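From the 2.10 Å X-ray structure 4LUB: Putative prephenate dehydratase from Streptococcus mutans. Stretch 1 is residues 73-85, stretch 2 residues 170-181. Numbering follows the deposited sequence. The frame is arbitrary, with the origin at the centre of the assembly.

Stretch 1 (73-85) KIEAVAEIILPIK
Stretch 2 170-181: ENYTRFWVLGDE

Two antiparallel strands, 75-83 and 172-179, lie side by side in one chain. Their axes approach to 4.5 Å and their N-to-C directions differ by 130°. Together the stretches bury 1127 Å².

The register pairs Pro83 with Tyr172, Leu82 with Thr173, Ile81 with Arg174, Ile80 with Phe175, Glu79 with Trp176 and Ala78 with Val177. A beta bulge then shifts it by one, so Ala76 faces Leu178 and Glu75 faces Gly179.

Backbone hydrogen bonds form the ladder. Leu82 N to Thr173 O is 2.9 Å and Thr173 N to Leu82 O is 3.0 Å. Ile80 N to Phe175 O and Phe175 N to Ile80 O are both 2.9 Å. Val177 N reaches Ala78 O at 2.7 Å. At the bulge, Val177 O accepts from Val77 N at 2.7 Å and weakly from Ala78 N at 3.5 Å. Beyond it, Gly179 N to Glu75 O is 2.9 Å. Ile84 N to Asn171 O is very short, 2.3 Å, beside the poorly ordered Asn171.

Val77 is the bulged residue, with phi/psi -119/-8. Its CA-to-CB bond points toward the other stretch. With chi1 m, Val77 CG2 lies 4.0 Å from Val177 CG1 and 3.4 Å from Glu181 O. Gly179 has no side chain, and Val77 CG1 sits 3.8 Å from Gly179 O.

One face carries Ala76, Glu79, Ile81, Pro83, Tyr172, Arg174, Trp176 and Leu178. Ala76 is small enough for its CB to sit over the indole, 3.8 Å from the centroid of the Trp176 six-membered ring. Trp176 has chi1 -80° and chi2 -5°. Glu79 is extended (t, t), and its carboxylate meets two donor groups. Trp176 NE1 gives a 2.8 Å hydrogen bond to Glu79 OE1. Arg174 (m, t, p) forms a salt bridge, with Arg174 NE to Glu79 OE2 at 2.8 Å and a weak bond from Arg174 NH2 to Glu79 OE1 at 2.6 Å. These bonds satisfy a buried carboxylate.

Tyr172 (chi1 m) packs its ring against two neighbours: Ile81 CG2 is 3.8 Å from Tyr172 CD1, and Pro83 CB is 3.8 Å from Tyr172 CE1. Ile74, t/t, extends so that its CD1 touches Leu178 CB at 3.4 Å.

The opposite face carries Glu75, Ala78, Ile80, Leu82, Thr173, Phe175 and Val177. Phe175 (chi1 m, chi2 76°) places CE1 3.6 Å from Leu82 CB. Ala78 leaves room for branched Val177 (t), with Ala78 CB to Val177 CB at 4.0 Å. Past the strand, Ile84 (m, m) brings CG1 to 3.7 Å from Thr173 OG1.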

# COMPACT_ATOMS: atom_id res chain seq x y z
N LYS B 73 17.04 9.41 9.36
CA LYS B 73 16.67 9.96 10.66
C LYS B 73 16.38 11.43 10.36
O LYS B 73 17.11 12.35 10.75
CB LYS B 73 17.80 9.74 11.69
CG LYS B 73 17.87 10.68 12.91
CD LYS B 73 16.60 10.69 13.74
CE LYS B 73 16.69 11.78 14.81
NZ LYS B 73 16.11 13.07 14.34
N ILE B 74 15.34 11.62 9.56
CA ILE B 74 14.92 12.93 9.09
C ILE B 74 13.39 12.91 9.09
O ILE B 74 12.79 11.84 9.01
CB ILE B 74 15.48 13.21 7.68
CG1 ILE B 74 15.24 14.65 7.25
CG2 ILE B 74 14.89 12.25 6.65
CD1 ILE B 74 15.73 14.91 5.86
N GLU B 75 12.76 14.07 9.19
CA GLU B 75 11.29 14.14 9.21
C GLU B 75 10.69 15.02 8.12
O GLU B 75 11.31 15.99 7.69
CB GLU B 75 10.79 14.63 10.57
CG GLU B 75 11.13 13.72 11.73
CD GLU B 75 10.55 14.21 13.05
OE1 GLU B 75 9.75 15.17 13.03
OE2 GLU B 75 10.87 13.61 14.10
N ALA B 76 9.50 14.65 7.66
CA ALA B 76 8.67 15.60 6.93
C ALA B 76 8.29 16.79 7.83
O ALA B 76 7.78 16.62 8.94
CB ALA B 76 7.43 14.91 6.40
N VAL B 77 8.57 18.00 7.36
CA VAL B 77 8.27 19.20 8.15
C VAL B 77 7.28 20.13 7.45
O VAL B 77 6.81 21.10 8.03
CB VAL B 77 9.56 19.98 8.51
CG1 VAL B 77 10.41 19.16 9.46
CG2 VAL B 77 10.35 20.35 7.25
N ALA B 78 6.97 19.82 6.20
CA ALA B 78 5.92 20.51 5.46
C ALA B 78 5.48 19.65 4.27
O ALA B 78 6.30 18.93 3.69
CB ALA B 78 6.40 21.87 4.98
N GLU B 79 4.20 19.74 3.92
CA GLU B 79 3.69 19.07 2.73
C GLU B 79 3.10 20.07 1.73
O GLU B 79 2.31 20.93 2.11
CB GLU B 79 2.63 18.05 3.11
CG GLU B 79 2.10 17.23 1.95
CD GLU B 79 1.04 16.24 2.39
OE1 GLU B 79 1.37 15.37 3.22
OE2 GLU B 79 -0.09 16.28 1.87
N ILE B 80 3.47 19.95 0.46
CA ILE B 80 2.87 20.76 -0.61
C ILE B 80 2.21 19.85 -1.63
O ILE B 80 2.84 18.93 -2.16
CB ILE B 80 3.90 21.68 -1.30
CG1 ILE B 80 4.44 22.71 -0.30
CG2 ILE B 80 3.26 22.43 -2.47
CD1 ILE B 80 5.80 23.29 -0.67
N ILE B 81 0.93 20.09 -1.89
CA ILE B 81 0.21 19.36 -2.92
C ILE B 81 0.17 20.10 -4.26
O ILE B 81 -0.24 21.25 -4.33
CB ILE B 81 -1.23 19.06 -2.47
CG1 ILE B 81 -1.19 18.21 -1.19
CG2 ILE B 81 -1.98 18.29 -3.55
CD1 ILE B 81 -2.57 17.88 -0.63
N LEU B 82 0.63 19.41 -5.30
CA LEU B 82 0.68 19.94 -6.67
C LEU B 82 -0.31 19.30 -7.61
O LEU B 82 -0.38 18.08 -7.71
CB LEU B 82 2.09 19.75 -7.25
CG LEU B 82 2.45 20.54 -8.52
CD1 LEU B 82 2.68 22.02 -8.25
CD2 LEU B 82 3.65 19.91 -9.22
N PRO B 83 -1.09 20.13 -8.33
CA PRO B 83 -1.85 19.65 -9.49
C PRO B 83 -0.92 19.22 -10.62
O PRO B 83 0.06 19.91 -10.91
CB PRO B 83 -2.69 20.87 -9.90
CG PRO B 83 -2.05 22.04 -9.23
CD PRO B 83 -1.43 21.52 -7.97
N ILE B 84 -1.23 18.08 -11.24
CA ILE B 84 -0.51 17.63 -12.43
C ILE B 84 -1.48 17.56 -13.60
O ILE B 84 -2.58 17.03 -13.46
CB ILE B 84 0.14 16.25 -12.23
CG1 ILE B 84 0.85 16.16 -10.87
CG2 ILE B 84 1.10 15.94 -13.37
CD1 ILE B 84 2.23 16.78 -10.84
N LYS B 85 -1.08 18.09 -14.75
CA LYS B 85 -1.91 18.01 -15.95
C LYS B 85 -1.25 17.16 -17.03
O LYS B 85 -0.39 17.64 -17.76
CB LYS B 85 -2.22 19.41 -16.48
CG LYS B 85 -1.40 20.52 -15.86
CD LYS B 85 -1.84 21.88 -16.37
CE LYS B 85 -1.47 22.98 -15.39
NZ LYS B 85 -2.12 22.77 -14.06
N GLU B 170 0.18 12.12 -12.78
CA GLU B 170 -1.30 12.22 -12.66
C GLU B 170 -1.82 13.29 -11.67
O GLU B 170 -1.10 13.73 -10.78
CB GLU B 170 -1.93 10.89 -12.31
N ASN B 171 -3.10 13.63 -11.85
CA ASN B 171 -3.78 14.81 -11.27
C ASN B 171 -3.12 15.49 -10.06
O ASN B 171 -2.74 16.65 -10.15
CB ASN B 171 -5.21 14.44 -10.91
CG ASN B 171 -6.21 15.50 -11.35
OD1 ASN B 171 -5.86 16.67 -11.57
ND2 ASN B 171 -7.47 15.10 -11.50
N TYR B 172 -3.03 14.79 -8.93
CA TYR B 172 -2.46 15.42 -7.74
C TYR B 172 -1.39 14.60 -7.03
O TYR B 172 -1.53 13.40 -6.81
CB TYR B 172 -3.55 15.77 -6.73
CG TYR B 172 -4.39 16.96 -7.11
CD1 TYR B 172 -4.01 18.24 -6.74
CD2 TYR B 172 -5.55 16.81 -7.86
CE1 TYR B 172 -4.77 19.34 -7.09
CE2 TYR B 172 -6.32 17.90 -8.21
CZ TYR B 172 -5.92 19.17 -7.82
OH TYR B 172 -6.68 20.27 -8.17
N THR B 173 -0.31 15.28 -6.65
CA THR B 173 0.81 14.65 -5.97
C THR B 173 1.12 15.38 -4.67
O THR B 173 1.12 16.62 -4.62
CB THR B 173 2.07 14.61 -6.85
OG1 THR B 173 1.78 13.90 -8.06
CG2 THR B 173 3.24 13.92 -6.13
N ARG B 174 1.45 14.61 -3.65
CA ARG B 174 1.88 15.15 -2.37
C ARG B 174 3.40 15.16 -2.39
O ARG B 174 4.02 14.17 -2.74
CB ARG B 174 1.35 14.28 -1.22
CG ARG B 174 -0.16 14.21 -1.14
CD ARG B 174 -0.66 13.14 -0.16
NE ARG B 174 -0.39 13.53 1.22
CZ ARG B 174 -0.18 12.67 2.21
NH1 ARG B 174 -0.26 11.36 1.99
NH2 ARG B 174 0.05 13.11 3.44
N PHE B 175 3.99 16.29 -1.99
CA PHE B 175 5.44 16.42 -1.87
C PHE B 175 5.74 16.76 -0.43
O PHE B 175 5.01 17.52 0.20
CB PHE B 175 6.02 17.51 -2.80
CG PHE B 175 5.82 17.25 -4.27
CD1 PHE B 175 4.60 17.45 -4.88
CD2 PHE B 175 6.88 16.79 -5.05
CE1 PHE B 175 4.43 17.21 -6.23
CE2 PHE B 175 6.72 16.54 -6.40
CZ PHE B 175 5.49 16.74 -6.99
N TRP B 176 6.78 16.16 0.11
CA TRP B 176 7.26 16.51 1.43
C TRP B 176 8.54 17.33 1.43
O TRP B 176 9.46 17.07 0.65
CB TRP B 176 7.47 15.24 2.26
CG TRP B 176 6.20 14.70 2.82
CD1 TRP B 176 4.96 15.27 2.75
CD2 TRP B 176 6.04 13.47 3.53
NE1 TRP B 176 4.03 14.47 3.39
CE2 TRP B 176 4.68 13.36 3.88
CE3 TRP B 176 6.92 12.45 3.92
CZ2 TRP B 176 4.17 12.27 4.58
CZ3 TRP B 176 6.42 11.37 4.62
CH2 TRP B 176 5.05 11.29 4.95
N VAL B 177 8.57 18.32 2.31
CA VAL B 177 9.81 18.99 2.65
C VAL B 177 10.38 18.26 3.85
O VAL B 177 9.76 18.18 4.91
CB VAL B 177 9.59 20.48 2.97
CG1 VAL B 177 10.91 21.14 3.32
CG2 VAL B 177 8.91 21.19 1.81
N LEU B 178 11.55 17.67 3.65
CA LEU B 178 12.26 16.95 4.71
C LEU B 178 13.33 17.82 5.34
O LEU B 178 14.09 18.48 4.64
CB LEU B 178 12.88 15.66 4.17
CG LEU B 178 12.08 14.44 3.70
CD1 LEU B 178 10.58 14.64 3.71
CD2 LEU B 178 12.59 13.86 2.38
N GLY B 179 13.41 17.77 6.66
CA GLY B 179 14.45 18.48 7.37
C GLY B 179 14.30 18.34 8.87
O GLY B 179 13.73 17.37 9.37
N ASP B 180 14.83 19.33 9.58
CA ASP B 180 14.95 19.25 11.02
C ASP B 180 14.09 20.33 11.67
O ASP B 180 13.69 20.21 12.83
CB ASP B 180 16.42 19.38 11.44
CG ASP B 180 16.62 19.41 12.94
OD1 ASP B 180 15.77 18.85 13.67
OD2 ASP B 180 17.64 19.97 13.40
N GLU B 181 13.76 21.38 10.92
CA GLU B 181 12.88 22.40 11.47
C GLU B 181 11.70 22.75 10.56
O GLU B 181 11.76 22.56 9.35
CB GLU B 181 13.69 23.68 11.72
CG GLU B 181 15.11 23.45 12.22
CD GLU B 181 15.89 24.74 12.43
OE1 GLU B 181 15.26 25.81 12.56
OE2 GLU B 181 17.14 24.68 12.42